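PDB 6ERC: peroxinectin A from Dictyostelium discoideum, which is a secreted haem peroxidase that uses hydrogen peroxide to oxidise phenolic donors and also oxidises halides and thiocyanate. Local coordinates for residues 43-48 and 385-389. Coordinates in Å, arbitrary orientation, origin at the centre of the assembly. Residues are numbered along the deposited sequence.
Sequences ITNQPS and QRNRD. With HEM (protoporphyrin IX containing Fe), chain F.
A polar loop-to-helix contact joins residues 43-48, the irregular lead-in to helix 48-56, to residues 385-389 of helix 379-390, with 294 Å² buried in all. Arg-388 dominates it. Its side chain, extended from chi2 onward (mttt), reaches into the curve of the loop, where Arg-388 NH1 and NH2 share the carbonyl O of Gln-46 at 2.7 and 2.9 Å. Arg-388 NH2 also forms a salt bridge with Asp-434, and Ile-43 CG2 lies over one guanidinium face, 3.8 Å from Arg-388 NH1. From Asn-45 to Pro-47 the backbone is extended; Pro-47 is the N-cap, and Ser-48 turns helical. CA atoms pair Ile-43 with Arg-388 (7.7 Å) and Ser-48 with Gln-385 (6.1 Å). In this animal haem peroxidase fold the same helix also carries a haem-binding arginine, Arg-386, which points away from the loop, its NE and NH2 hydrogen-bonding HEM O1A (3.3 Å) and O2A (2.8 Å) of one propionate. One turn before Arg-388, Gln-385 (chi1 and chi2 both m) accepts a short 2.5 Å hydrogen bond at OE1 from Ser-48 OG.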
loop_
_atom_site.group_PDB
_atom_site.type_symbol
_atom_site.label_atom_id
_atom_site.label_comp_id
_atom_site.label_asym_id
_atom_site.label_seq_id
_atom_site.Cartn_x
_atom_site.Cartn_y
_atom_site.Cartn_z
ATOM N N ILE A 43 5.566 15.061 -21.805
ATOM C CA ILE A 43 4.127 14.915 -21.606
ATOM C C ILE A 43 3.433 16.006 -22.407
ATOM O O ILE A 43 3.733 17.194 -22.239
ATOM C CB ILE A 43 3.745 15.002 -20.119
ATOM C CG1 ILE A 43 4.541 13.985 -19.293
ATOM C CG2 ILE A 43 2.244 14.788 -19.937
ATOM C CD1 ILE A 43 4.313 12.541 -19.683
ATOM N N THR A 44 2.504 15.605 -23.275
ATOM C CA THR A 44 1.689 16.560 -24.015
ATOM C C THR A 44 0.359 16.853 -23.332
ATOM O O THR A 44 -0.259 17.882 -23.630
ATOM C CB THR A 44 1.418 16.053 -25.438
ATOM O OG1 THR A 44 0.761 14.781 -25.381
ATOM C CG2 THR A 44 2.717 15.918 -26.220
ATOM N N ASN A 45 -0.093 15.976 -22.435
ATOM C CA ASN A 45 -1.314 16.214 -21.678
ATOM C C ASN A 45 -1.099 17.345 -20.674
ATOM O O ASN A 45 -0.001 17.889 -20.527
ATOM C CB ASN A 45 -1.754 14.938 -20.964
ATOM C CG ASN A 45 -2.505 13.988 -21.871
ATOM O OD1 ASN A 45 -3.282 14.411 -22.721
ATOM N ND2 ASN A 45 -2.286 12.695 -21.685
ATOM N N GLN A 46 -2.167 17.698 -19.965
ATOM C CA GLN A 46 -2.074 18.758 -18.978
ATOM C C GLN A 46 -1.214 18.308 -17.798
ATOM O O GLN A 46 -1.093 17.109 -17.531
ATOM C CB GLN A 46 -3.464 19.152 -18.486
ATOM C CG GLN A 46 -4.413 19.563 -19.598
ATOM C CD GLN A 46 -5.568 20.403 -19.102
ATOM O OE1 GLN A 46 -5.371 21.481 -18.541
ATOM N NE2 GLN A 46 -6.784 19.915 -19.307
ATOM N N PRO A 47 -0.603 19.249 -17.076
ATOM C CA PRO A 47 0.218 18.869 -15.919
ATOM C C PRO A 47 -0.593 18.124 -14.868
ATOM O O PRO A 47 -1.826 18.139 -14.864
ATOM C CB PRO A 47 0.726 20.211 -15.382
ATOM C CG PRO A 47 0.606 21.154 -16.526
ATOM C CD PRO A 47 -0.587 20.702 -17.305
ATOM N N SER A 48 0.131 17.473 -13.953
ATOM C CA SER A 48 -0.512 16.619 -12.954
ATOM C C SER A 48 -1.494 17.411 -12.096
ATOM O O SER A 48 -2.641 16.994 -11.901
ATOM C CB SER A 48 0.550 15.951 -12.078
ATOM O OG SER A 48 1.446 15.183 -12.861
ATOM N N GLN A 385 2.099 12.162 -11.472
ATOM C CA GLN A 385 3.532 12.290 -11.712
ATOM C C GLN A 385 4.203 10.924 -11.764
ATOM O O GLN A 385 4.977 10.634 -12.684
ATOM C CB GLN A 385 4.168 13.149 -10.623
ATOM C CG GLN A 385 3.774 14.598 -10.685
ATOM C CD GLN A 385 4.502 15.357 -11.775
ATOM O OE1 GLN A 385 3.887 15.847 -12.720
ATOM N NE2 GLN A 385 5.820 15.459 -11.646
ATOM N N ARG A 386 3.918 10.072 -10.772
ATOM C CA ARG A 386 4.585 8.777 -10.686
ATOM C C ARG A 386 4.288 7.922 -11.911
ATOM O O ARG A 386 5.183 7.256 -12.443
ATOM C CB ARG A 386 4.156 8.056 -9.404
ATOM C CG ARG A 386 5.033 6.870 -9.012
ATOM C CD ARG A 386 6.404 7.309 -8.520
ATOM N NE ARG A 386 6.325 8.251 -7.408
ATOM C CZ ARG A 386 7.376 8.860 -6.867
ATOM N NH1 ARG A 386 8.597 8.631 -7.334
ATOM N NH2 ARG A 386 7.210 9.706 -5.861
ATOM N N ASN A 387 3.036 7.926 -12.374
ATOM C CA ASN A 387 2.702 7.202 -13.596
ATOM C C ASN A 387 3.466 7.764 -14.788
ATOM O O ASN A 387 3.994 7.008 -15.612
ATOM C CB ASN A 387 1.195 7.260 -13.849
ATOM C CG ASN A 387 0.402 6.431 -12.858
ATOM O OD1 ASN A 387 0.158 5.247 -13.080
ATOM N ND2 ASN A 387 -0.012 7.056 -11.764
ATOM N N ARG A 388 3.533 9.093 -14.895
ATOM C CA ARG A 388 4.281 9.717 -15.980
ATOM C C ARG A 388 5.781 9.580 -15.769
ATOM O O ARG A 388 6.544 9.533 -16.743
ATOM C CB ARG A 388 3.880 11.187 -16.100
ATOM C CG ARG A 388 2.422 11.379 -16.480
ATOM C CD ARG A 388 1.970 12.813 -16.310
ATOM N NE ARG A 388 0.575 12.985 -16.698
ATOM C CZ ARG A 388 -0.044 14.160 -16.776
ATOM N NH1 ARG A 388 0.612 15.278 -16.495
ATOM N NH2 ARG A 388 -1.318 14.216 -17.141
ATOM N N ASP A 389 6.220 9.515 -14.510
ATOM C CA ASP A 389 7.619 9.228 -14.211
ATOM C C ASP A 389 7.997 7.827 -14.680
ATOM O O ASP A 389 9.049 7.627 -15.297
ATOM C CB ASP A 389 7.861 9.388 -12.709
ATOM C CG ASP A 389 9.282 9.041 -12.295
ATOM O OD1 ASP A 389 10.109 8.708 -13.169
ATOM O OD2 ASP A 389 9.572 9.106 -11.083
HETATM C CHA HEM F . 1.814 5.167 -2.347
HETATM C CHB HEM F . -0.122 7.891 1.147
HETATM C CHC HEM F . -3.787 4.718 1.562
HETATM C CHD HEM F . -1.961 2.131 -2.103
HETATM C C1A HEM F . 1.571 6.205 -1.482
HETATM C C2A HEM F . 2.325 7.432 -1.405
HETATM C C3A HEM F . 1.795 8.193 -0.444
HETATM C C4A HEM F . 0.685 7.462 0.125
HETATM C CMA HEM F . 2.268 9.593 0.005
HETATM C CAA HEM F . 3.521 7.773 -2.309
HETATM C CBA HEM F . 3.080 8.919 -3.208
HETATM C CGA HEM F . 3.920 8.943 -4.458
HETATM O O1A HEM F . 3.863 7.964 -5.247
HETATM O O2A HEM F . 4.640 9.950 -4.675
HETATM C C1B HEM F . -1.264 7.253 1.568
HETATM C C2B HEM F . -2.112 7.704 2.643
HETATM C C3B HEM F . -3.125 6.829 2.768
HETATM C C4B HEM F . -2.947 5.797 1.766
HETATM C CMB HEM F . -1.815 8.980 3.456
HETATM C CAB HEM F . -4.317 6.835 3.753
HETATM C CBB HEM F . -4.541 7.823 4.626
HETATM C C1C HEM F . -3.626 3.742 0.603
HETATM C C2C HEM F . -4.508 2.612 0.365
HETATM C C3C HEM F . -3.994 1.892 -0.656
HETATM C C4C HEM F . -2.780 2.555 -1.079
HETATM C CMC HEM F . -5.787 2.389 1.199
HETATM C CAC HEM F . -4.462 0.597 -1.370
HETATM C CBC HEM F . -5.549 -0.115 -1.067
HETATM C C1D HEM F . -0.762 2.702 -2.456
HETATM C C2D HEM F . 0.176 2.174 -3.419
HETATM C C3D HEM F . 1.207 3.022 -3.487
HETATM C C4D HEM F . 0.971 4.102 -2.561
HETATM C CMD HEM F . -0.028 0.878 -4.229
HETATM C CAD HEM F . 2.474 2.898 -4.351
HETATM C CBD HEM F . 3.375 1.915 -3.610
HETATM C CGD HEM F . 4.832 2.267 -3.790
HETATM O O1D HEM F . 5.338 3.122 -3.019
HETATM O O2D HEM F . 5.499 1.698 -4.691
HETATM N NA HEM F . 0.576 6.255 -0.532
HETATM N NB HEM F . -1.799 6.089 1.053
HETATM N NC HEM F . -2.583 3.671 -0.296
HETATM N ND HEM F . -0.244 3.878 -1.951
HETATM FE FE HEM F . -0.983 4.938 -0.431
#